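Diacylglycerol O-acyltransferase (Marinobacter hydrocarbonoclasticus, PDB 6CHJ) probably transfers the acyl group of an acyl-CoA to a 1,2-diacylglycerol, giving triacylglycerol and free CoA, as a wax ester synthase/diacylglycerol acyltransferase. Local coordinates at residues 91-94 / 95-98; 244-247 / 248-252; 258-262 / 263-267. All blocks are in the same frame, centred on the assembly; numbering follows the deposited sequence.

Contact 1. Residues 91-94 / 95-98; sequences GRIR and ELLS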
ATOM      1  N   GLY B  91       3.115  -8.622 -19.446  1.00 51.48           N
ATOM      2  CA  GLY B  91       4.413  -8.167 -18.981  1.00 56.16           C
ATOM      3  C   GLY B  91       5.052  -7.027 -19.752  1.00 58.29           C
ATOM      4  O   GLY B  91       6.276  -6.862 -19.698  1.00 64.64           O
ATOM      5  N   ARG B  92       4.274  -6.223 -20.451  1.00 56.52           N
ATOM      6  CA  ARG B  92       4.848  -5.130 -21.226  1.00 59.02           C
ATOM      7  C   ARG B  92       4.698  -3.804 -20.468  1.00 59.13           C
ATOM      8  O   ARG B  92       4.377  -3.767 -19.271  1.00 52.78           O
ATOM      9  CB  ARG B  92       4.206  -5.079 -22.612  1.00 58.14           C
ATOM     10  CG  ARG B  92       2.794  -4.594 -22.574  1.00 55.74           C
ATOM     11  CD  ARG B  92       1.955  -5.143 -23.713  1.00 64.74           C
ATOM     12  NE  ARG B  92       0.534  -5.066 -23.379  1.00 64.52           N
ATOM     13  CZ  ARG B  92      -0.168  -3.939 -23.355  1.00 73.18           C
ATOM     14  NH1 ARG B  92       0.415  -2.773 -23.653  1.00 76.72           N
ATOM     15  NH2 ARG B  92      -1.456  -3.978 -23.033  1.00 78.90           N
ATOM     16  N   ILE B  93       4.938  -2.695 -21.170  1.00 57.78           N
ATOM     17  CA  ILE B  93       5.117  -1.428 -20.476  1.00 51.84           C
ATOM     18  C   ILE B  93       3.820  -0.990 -19.802  1.00 52.24           C
ATOM     19  O   ILE B  93       3.845  -0.481 -18.671  1.00 53.71           O
ATOM     20  CB  ILE B  93       5.672  -0.358 -21.432  1.00 54.21           C
ATOM     21  CG1 ILE B  93       7.078  -0.761 -21.894  1.00 61.13           C
ATOM     22  CG2 ILE B  93       5.748   1.001 -20.726  1.00 51.54           C
ATOM     23  CD1 ILE B  93       7.994  -1.286 -20.770  1.00 61.29           C
ATOM     24  N   ARG B  94       2.672  -1.198 -20.451  1.00 41.68           N
ATOM     25  CA  ARG B  94       1.415  -0.864 -19.792  1.00 48.52           C
ATOM     26  C   ARG B  94       1.303  -1.551 -18.423  1.00 55.18           C
ATOM     27  O   ARG B  94       0.882  -0.926 -17.443  1.00 50.70           O
ATOM     28  CB  ARG B  94       0.230  -1.234 -20.683  1.00 56.05           C
ATOM     29  CG  ARG B  94      -1.114  -1.076 -19.985  1.00 61.35           C
ATOM     30  CD  ARG B  94      -2.206  -0.567 -20.913  1.00 71.38           C
ATOM     31  NE  ARG B  94      -2.059  -1.078 -22.277  1.00 82.73           N
ATOM     32  CZ  ARG B  94      -3.070  -1.266 -23.123  1.00 86.66           C
ATOM     33  NH1 ARG B  94      -4.318  -0.994 -22.740  1.00 80.27           N
ATOM     34  NH2 ARG B  94      -2.834  -1.731 -24.351  1.00 83.07           N
ATOM     35  N   GLU B  95       1.730  -2.818 -18.315  1.00 48.89           N
ATOM     36  CA  GLU B  95       1.661  -3.493 -17.016  1.00 45.19           C
ATOM     37  C   GLU B  95       2.691  -2.932 -16.024  1.00 46.96           C
ATOM     38  O   GLU B  95       2.382  -2.752 -14.837  1.00 51.66           O
ATOM     39  CB  GLU B  95       1.827  -5.010 -17.184  1.00 45.32           C
ATOM     40  CG  GLU B  95       0.589  -5.714 -17.762  1.00 48.57           C
ATOM     41  CD  GLU B  95       0.325  -5.355 -19.228  1.00 61.53           C
ATOM     42  OE1 GLU B  95      -0.810  -4.947 -19.580  1.00 58.99           O
ATOM     43  OE2 GLU B  95       1.273  -5.477 -20.035  1.00 65.72           O
ATOM     44  N   LEU B  96       3.915  -2.652 -16.477  1.00 42.57           N
ATOM     45  CA  LEU B  96       4.922  -2.092 -15.579  1.00 45.34           C
ATOM     46  C   LEU B  96       4.451  -0.788 -14.952  1.00 47.65           C
ATOM     47  O   LEU B  96       4.786  -0.500 -13.798  1.00 47.10           O
ATOM     48  CB  LEU B  96       6.219  -1.832 -16.321  1.00 44.58           C
ATOM     49  CG  LEU B  96       7.371  -1.202 -15.539  1.00 44.83           C
ATOM     50  CD1 LEU B  96       7.795  -2.043 -14.329  1.00 50.57           C
ATOM     51  CD2 LEU B  96       8.574  -0.989 -16.468  1.00 46.47           C
ATOM     52  N   LEU B  97       3.687   0.019 -15.697  1.00 47.03           N
ATOM     53  CA  LEU B  97       3.283   1.307 -15.166  1.00 50.43           C
ATOM     54  C   LEU B  97       2.123   1.152 -14.203  1.00 51.39           C
ATOM     55  O   LEU B  97       2.045   1.910 -13.231  1.00 45.67           O
ATOM     56  CB  LEU B  97       2.925   2.273 -16.294  1.00 45.28           C
ATOM     57  CG  LEU B  97       4.084   2.603 -17.249  1.00 47.11           C
ATOM     58  CD1 LEU B  97       3.645   3.593 -18.316  1.00 50.46           C
ATOM     59  CD2 LEU B  97       5.328   3.110 -16.530  1.00 46.12           C
ATOM     60  N   SER B  98       1.242   0.167 -14.456  1.00 50.36           N
ATOM     61  CA  SER B  98       0.176  -0.153 -13.510  1.00 47.52           C
ATOM     62  C   SER B  98       0.751  -0.613 -12.193  1.00 45.67           C
ATOM     63  O   SER B  98       0.226  -0.263 -11.127  1.00 49.42           O
ATOM     64  CB  SER B  98      -0.744  -1.232 -14.064  1.00 44.48           C
ATOM     65  OG  SER B  98      -0.978  -1.014 -15.442  1.00 57.70           O
TER
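E95 reaches R92 through two turns of its own chain: CG stands beside the backbone N (chi1 -75°), and a second bend at chi2 (69°) folds the carboxylate back toward the residue three positions earlier. In R92, CG lies between the backbone N and the carbonyl carbon, which brings the start of the arginine chain against that carboxylate, CG being 3.1 Å from E95 OE2. E95 OE2 accepts from R92 N at 3.1 Å, through its anti lone pair and with an N-H...O angle of 146°. OE2 of E95 also lies over one face of the R92 guanidinium, 3.4 Å from R92 NE. Because OE2 sits well out of the guanidinium plane, this salt bridge is one of charge alone, with no N-H aimed at the oxygen.

The backbone bond from L96 N to R92 O, 3.0 Å, starts the helical pattern. Two residues further on, R94 O takes two donors of S98, OG at 2.7 Å and N at 3.2 Å, which arrive from opposite faces of the carbonyl plane. Apolar packing is lighter here: the I93 and L97 side chains cross at a slant, CG2 of I93 4.1 Å from CD1 of L97. The L96 side chain rests on L87 and L123.

R92 is the N-cap and E95 the third residue of the helix, so a glutamate carboxylate accepts from the amide of the N-cap residue. This marks the first turn of helix 93-105, the crossover helix of the beta-alpha-beta unit that joins parallel strands 82-86 and 115-121.

Contact 2. Residues 244-247 / 248-252; sequences QSWC and LKRIR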
ATOM      1  N   GLN B 244       7.860   7.945 -19.953  1.00 54.73           N
ATOM      2  CA  GLN B 244       8.296   7.747 -21.334  1.00 56.66           C
ATOM      3  C   GLN B 244       9.570   8.548 -21.578  1.00 55.92           C
ATOM      4  O   GLN B 244       9.848   9.533 -20.885  1.00 52.35           O
ATOM      5  CB  GLN B 244       7.210   8.152 -22.343  1.00 54.42           C
ATOM      6  CG  GLN B 244       7.544   7.931 -23.835  1.00 58.27           C
ATOM      7  CD  GLN B 244       8.200   6.577 -24.137  1.00 67.07           C
ATOM      8  OE1 GLN B 244       9.383   6.341 -23.832  1.00 66.93           O
ATOM      9  NE2 GLN B 244       7.424   5.680 -24.746  1.00 67.00           N
ATOM     10  N   SER B 245      10.338   8.096 -22.565  1.00 58.06           N
ATOM     11  CA  SER B 245      11.593   8.698 -22.982  1.00 60.17           C
ATOM     12  C   SER B 245      11.427   9.324 -24.357  1.00 56.77           C
ATOM     13  O   SER B 245      10.679   8.817 -25.200  1.00 56.93           O
ATOM     14  CB  SER B 245      12.716   7.652 -23.041  1.00 62.88           C
ATOM     15  OG  SER B 245      13.152   7.254 -21.749  1.00 58.16           O
ATOM     16  N   TRP B 246      12.139  10.429 -24.581  1.00 56.71           N
ATOM     17  CA  TRP B 246      12.202  11.082 -25.884  1.00 59.49           C
ATOM     18  C   TRP B 246      13.656  11.381 -26.223  1.00 61.53           C
ATOM     19  O   TRP B 246      14.423  11.814 -25.355  1.00 56.85           O
ATOM     20  CB  TRP B 246      11.381  12.385 -25.914  1.00 54.88           C
ATOM     21  CG  TRP B 246       9.891  12.191 -26.097  1.00 52.89           C
ATOM     22  CD1 TRP B 246       9.210  12.231 -27.255  1.00 52.84           C
ATOM     23  CD2 TRP B 246       8.917  11.947 -25.069  1.00 53.14           C
ATOM     24  NE1 TRP B 246       7.865  12.046 -27.030  1.00 54.43           N
ATOM     25  CE2 TRP B 246       7.663  11.848 -25.696  1.00 50.89           C
ATOM     26  CE3 TRP B 246       8.990  11.801 -23.684  1.00 52.66           C
ATOM     27  CZ2 TRP B 246       6.485  11.593 -24.993  1.00 54.97           C
ATOM     28  CZ3 TRP B 246       7.817  11.547 -22.979  1.00 53.20           C
ATOM     29  CH2 TRP B 246       6.583  11.442 -23.636  1.00 50.14           C
ATOM     30  N   CYS B 247      14.031  11.176 -27.489  1.00 61.25           N
ATOM     31  CA  CYS B 247      15.436  11.319 -27.858  1.00 64.47           C
ATOM     32  C   CYS B 247      15.862  12.778 -27.821  1.00 62.83           C
ATOM     33  O   CYS B 247      15.182  13.651 -28.367  1.00 62.32           O
ATOM     34  CB  CYS B 247      15.716  10.748 -29.245  1.00 69.20           C
ATOM     35  SG  CYS B 247      17.419  11.160 -29.746  1.00 81.28           S
ATOM     36  N   LEU B 248      17.018  13.030 -27.209  1.00 66.10           N
ATOM     37  CA  LEU B 248      17.510  14.394 -27.028  1.00 66.74           C
ATOM     38  C   LEU B 248      17.757  15.102 -28.366  1.00 69.89           C
ATOM     39  O   LEU B 248      17.262  16.217 -28.582  1.00 68.65           O
ATOM     40  CB  LEU B 248      18.788  14.362 -26.192  1.00 67.12           C
ATOM     41  CG  LEU B 248      19.192  15.573 -25.370  1.00 68.49           C
ATOM     42  CD1 LEU B 248      17.966  16.341 -24.893  1.00 71.25           C
ATOM     43  CD2 LEU B 248      20.062  15.123 -24.199  1.00 66.55           C
ATOM     44  N   LYS B 249      18.527  14.488 -29.278  1.00 68.39           N
ATOM     45  CA  LYS B 249      18.877  15.216 -30.502  1.00 72.23           C
ATOM     46  C   LYS B 249      17.656  15.478 -31.362  1.00 70.17           C
ATOM     47  O   LYS B 249      17.608  16.485 -32.083  1.00 67.49           O
ATOM     48  CB  LYS B 249      19.965  14.488 -31.314  1.00 66.92           C
ATOM     49  CG  LYS B 249      20.129  15.045 -32.766  1.00 81.41           C
ATOM     50  CD  LYS B 249      20.472  16.575 -32.820  1.00 75.13           C
ATOM     51  CE  LYS B 249      20.077  17.214 -34.176  1.00 74.05           C
ATOM     52  NZ  LYS B 249      20.123  18.714 -34.189  1.00 82.84           N
ATOM     53  N   ARG B 250      16.644  14.619 -31.273  1.00 67.74           N
ATOM     54  CA  ARG B 250      15.359  14.987 -31.857  1.00 65.32           C
ATOM     55  C   ARG B 250      14.882  16.325 -31.304  1.00 64.68           C
ATOM     56  O   ARG B 250      14.415  17.190 -32.053  1.00 70.85           O
ATOM     57  CB  ARG B 250      14.329  13.889 -31.590  1.00 67.27           C
ATOM     58  CG  ARG B 250      12.935  14.252 -32.003  1.00 58.06           C
ATOM     59  CD  ARG B 250      11.962  13.059 -31.920  1.00 54.52           C
ATOM     60  NE  ARG B 250      10.647  13.486 -32.398  1.00 56.35           N
ATOM     61  CZ  ARG B 250       9.482  13.006 -31.984  1.00 56.48           C
ATOM     62  NH1 ARG B 250       9.437  12.054 -31.058  1.00 52.91           N
ATOM     63  NH2 ARG B 250       8.355  13.485 -32.509  1.00 55.11           N
ATOM     64  N   ILE B 251      15.050  16.536 -29.999  1.00 66.06           N
ATOM     65  CA  ILE B 251      14.592  17.769 -29.364  1.00 63.99           C
ATOM     66  C   ILE B 251      15.554  18.917 -29.652  1.00 61.25           C
ATOM     67  O   ILE B 251      15.138  20.071 -29.800  1.00 61.67           O
ATOM     68  CB  ILE B 251      14.412  17.528 -27.848  1.00 60.25           C
ATOM     69  CG1 ILE B 251      13.123  16.760 -27.568  1.00 60.80           C
ATOM     70  CG2 ILE B 251      14.446  18.816 -27.047  1.00 54.04           C
ATOM     71  CD1 ILE B 251      12.973  16.385 -26.084  1.00 59.70           C
ATOM     72  N   ARG B 252      16.852  18.630 -29.724  1.00 63.93           N
ATOM     73  CA  ARG B 252      17.806  19.671 -30.096  1.00 68.46           C
ATOM     74  C   ARG B 252      17.542  20.187 -31.512  1.00 68.83           C
ATOM     75  O   ARG B 252      17.638  21.393 -31.765  1.00 66.89           O
ATOM     76  CB  ARG B 252      19.235  19.150 -29.965  1.00 66.05           C
ATOM     77  CG  ARG B 252      19.954  19.687 -28.746  1.00 69.11           C
ATOM     78  CD  ARG B 252      21.387  19.199 -28.716  1.00 77.94           C
ATOM     79  NE  ARG B 252      21.621  18.146 -27.725  1.00 74.43           N
ATOM     80  CZ  ARG B 252      21.750  16.857 -28.025  1.00 74.74           C
ATOM     81  NH1 ARG B 252      21.648  16.451 -29.284  1.00 79.11           N
ATOM     82  NH2 ARG B 252      21.977  15.969 -27.068  1.00 78.99           N
TER
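W246 and R250 meet at a strand-to-helix junction, where strand 239-247, outermost in its mixed sheet within the chain, passes into helix 248-258 with C247 as N-cap. The axes of the short segments make an angle of 56°, and W246, R250 and I251 pack on the inner side of the bend. That side is the tight one. W246 CB approaches I251 CD1 at 4.3 Å, and the indole, buried, is met edge-to-face by F423; helices 262-280 and 437-453 cover it further through M269 and L442. The R250 chain, extended from CG to NE, runs back along the corner, and its end is tied by salt bridges to E443 and E450 of helix 437-453. W246 NE1 gives a weak hydrogen bond to the E443 oxygen that R250 NH1 also engages, so indole and guanidinium share one acceptor.

The other side is looser: C247 and K249 are exposed, and the lysine turns its charge to E256. At the junction itself, the backbone bond from I251 N to C247 O, 3.3 Å, is weak. At the corner, R250 NH1 lies in the plane of the indole, 3.8 Å beyond the ring edge at W246 CD1, with the two planes 39° apart.

Contact 3. Residues 258-262 / 263-267; sequences YGTTV and NDVVT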
ATOM      1  N   TYR B 258      14.065  26.745 -34.077  1.00 68.30           N
ATOM      2  CA  TYR B 258      13.362  27.862 -33.461  1.00 63.14           C
ATOM      3  C   TYR B 258      14.281  28.760 -32.647  1.00 66.39           C
ATOM      4  O   TYR B 258      13.803  29.730 -32.056  1.00 64.64           O
ATOM      5  CB  TYR B 258      12.233  27.348 -32.553  1.00 61.62           C
ATOM      6  CG  TYR B 258      11.100  26.643 -33.272  1.00 57.03           C
ATOM      7  CD1 TYR B 258       9.963  27.329 -33.663  1.00 49.01           C
ATOM      8  CD2 TYR B 258      11.171  25.287 -33.544  1.00 55.79           C
ATOM      9  CE1 TYR B 258       8.940  26.689 -34.308  1.00 52.17           C
ATOM     10  CE2 TYR B 258      10.161  24.643 -34.188  1.00 54.07           C
ATOM     11  CZ  TYR B 258       9.047  25.334 -34.565  1.00 55.87           C
ATOM     12  OH  TYR B 258       8.033  24.661 -35.208  1.00 54.17           O
ATOM     13  N   GLY B 259      15.574  28.458 -32.581  1.00 65.98           N
ATOM     14  CA  GLY B 259      16.443  29.254 -31.732  1.00 66.16           C
ATOM     15  C   GLY B 259      16.005  29.282 -30.284  1.00 68.86           C
ATOM     16  O   GLY B 259      15.984  30.353 -29.667  1.00 64.07           O
ATOM     17  N   THR B 260      15.641  28.128 -29.723  1.00 68.01           N
ATOM     18  CA  THR B 260      15.300  28.009 -28.309  1.00 65.03           C
ATOM     19  C   THR B 260      16.236  27.011 -27.643  1.00 64.28           C
ATOM     20  O   THR B 260      17.086  26.403 -28.295  1.00 70.00           O
ATOM     21  CB  THR B 260      13.847  27.570 -28.109  1.00 65.47           C
ATOM     22  OG1 THR B 260      13.702  26.207 -28.537  1.00 63.50           O
ATOM     23  CG2 THR B 260      12.872  28.492 -28.872  1.00 57.40           C
ATOM     24  N   THR B 261      16.074  26.858 -26.325  1.00 65.66           N
ATOM     25  CA  THR B 261      16.863  25.939 -25.513  1.00 62.17           C
ATOM     26  C   THR B 261      16.146  24.600 -25.396  1.00 63.00           C
ATOM     27  O   THR B 261      14.983  24.459 -25.783  1.00 64.78           O
ATOM     28  CB  THR B 261      17.098  26.498 -24.114  1.00 61.43           C
ATOM     29  OG1 THR B 261      15.894  26.350 -23.357  1.00 66.14           O
ATOM     30  CG2 THR B 261      17.456  27.972 -24.158  1.00 60.66           C
ATOM     31  N   VAL B 262      16.850  23.601 -24.852  1.00 60.56           N
ATOM     32  CA  VAL B 262      16.200  22.318 -24.584  1.00 59.79           C
ATOM     33  C   VAL B 262      15.108  22.486 -23.534  1.00 58.11           C
ATOM     34  O   VAL B 262      13.974  22.027 -23.719  1.00 57.18           O
ATOM     35  CB  VAL B 262      17.224  21.248 -24.160  1.00 61.88           C
ATOM     36  CG1 VAL B 262      16.496  19.946 -23.804  1.00 50.46           C
ATOM     37  CG2 VAL B 262      18.219  20.978 -25.293  1.00 57.48           C
ATOM     38  N   ASN B 263      15.421  23.180 -22.435  1.00 58.14           N
ATOM     39  CA  ASN B 263      14.431  23.401 -21.384  1.00 58.13           C
ATOM     40  C   ASN B 263      13.152  24.026 -21.929  1.00 59.53           C
ATOM     41  O   ASN B 263      12.053  23.715 -21.453  1.00 53.38           O
ATOM     42  CB  ASN B 263      15.014  24.277 -20.276  1.00 56.78           C
ATOM     43  CG  ASN B 263      15.498  23.467 -19.090  1.00 70.08           C
ATOM     44  OD1 ASN B 263      15.000  23.621 -17.970  1.00 78.64           O
ATOM     45  ND2 ASN B 263      16.474  22.589 -19.329  1.00 67.81           N
ATOM     46  N   ASP B 264      13.271  24.923 -22.917  1.00 58.37           N
ATOM     47  CA  ASP B 264      12.083  25.550 -23.491  1.00 54.85           C
ATOM     48  C   ASP B 264      11.215  24.516 -24.198  1.00 54.81           C
ATOM     49  O   ASP B 264       9.999  24.464 -23.986  1.00 55.24           O
ATOM     50  CB  ASP B 264      12.474  26.660 -24.474  1.00 64.71           C
ATOM     51  CG  ASP B 264      13.239  27.795 -23.816  1.00 66.02           C
ATOM     52  OD1 ASP B 264      12.769  28.324 -22.783  1.00 66.72           O
ATOM     53  OD2 ASP B 264      14.319  28.153 -24.335  1.00 69.89           O
ATOM     54  N   VAL B 265      11.820  23.689 -25.054  1.00 49.74           N
ATOM     55  CA  VAL B 265      11.031  22.730 -25.824  1.00 55.25           C
ATOM     56  C   VAL B 265      10.311  21.753 -24.895  1.00 54.23           C
ATOM     57  O   VAL B 265       9.121  21.456 -25.076  1.00 50.47           O
ATOM     58  CB  VAL B 265      11.922  21.988 -26.837  1.00 57.13           C
ATOM     59  CG1 VAL B 265      11.128  20.865 -27.511  1.00 52.51           C
ATOM     60  CG2 VAL B 265      12.499  22.958 -27.866  1.00 53.13           C
ATOM     61  N   VAL B 266      11.015  21.246 -23.885  1.00 51.20           N
ATOM     62  CA  VAL B 266      10.419  20.266 -22.992  1.00 51.70           C
ATOM     63  C   VAL B 266       9.286  20.891 -22.178  1.00 54.23           C
ATOM     64  O   VAL B 266       8.272  20.233 -21.890  1.00 51.39           O
ATOM     65  CB  VAL B 266      11.522  19.666 -22.106  1.00 53.51           C
ATOM     66  CG1 VAL B 266      10.920  18.744 -21.131  1.00 61.01           C
ATOM     67  CG2 VAL B 266      12.561  18.919 -22.961  1.00 53.02           C
ATOM     68  N   THR B 267       9.415  22.172 -21.824  1.00 51.80           N
ATOM     69  CA  THR B 267       8.313  22.867 -21.162  1.00 50.83           C
ATOM     70  C   THR B 267       7.144  23.059 -22.120  1.00 49.73           C
ATOM     71  O   THR B 267       5.977  22.944 -21.724  1.00 48.45           O
ATOM     72  CB  THR B 267       8.800  24.211 -20.614  1.00 54.05           C
ATOM     73  OG1 THR B 267       9.849  23.978 -19.658  1.00 55.94           O
ATOM     74  CG2 THR B 267       7.654  24.966 -19.931  1.00 50.80           C
TER
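D264 OD2 is gripped twice by T261, and the return bond makes the pair a capping box at the start of helix 262-280. T261 N donates to OD2 at 3.0 Å, using the anti lone pair of the oxygen, whereas T261 OG1 donates at 2.6 Å from above the carboxylate, 77° out of its plane. In exchange D264 N donates to T261 OG1 at 3.0 Å, so the hydroxyl is donor and acceptor at once. The torsion of T261 explains this: with OG1 between the backbone N and the carbonyl carbon (chi1 76°), the hydroxyl faces the first turn, within reach of both the amide and the carboxylate of D264. With an alanine in place of D264, the amide and hydroxyl of T261 would probably lose their common acceptor, leaving the hydroxyl held by the backbone N-H alone.

The box follows closely on the end of helix 248-258, which G259 closes with a Schellman motif at positive phi. The D264 side chain is buried, and H330 and M333 of helix 322-338 touch it. T260 crosses V265 at about a right angle, its OG1 3.5 Å from V265 CG2. Further round the turn, V266 N bonds to V262 O at 3.1 Å, nearly straight; beside this bond the two valines lie side by side, V262 CG1 4.2 Å from V266 CG2.

From the N terminus, the three contacts come in series, none nesting in or crossing another. Each is one continuous run of residues at or around the start of a helix, so none encloses a long loop. Contact 1 opens the crossover helix 93-105. Contact 2, far along the chain, turns strand 239-247 into helix 248-258; it approaches contact 1 to about 6 Å between nearest atoms without touching it. Contact 3 covers the short turn from that helix into 262-280, with centres about 12 Å from contact 2. These two do touch: I251 CG2 packs on V265 CG1 at 3.9 Å, joining the successive helices. Helix 437-453 also lies against both contacts 2 and 3.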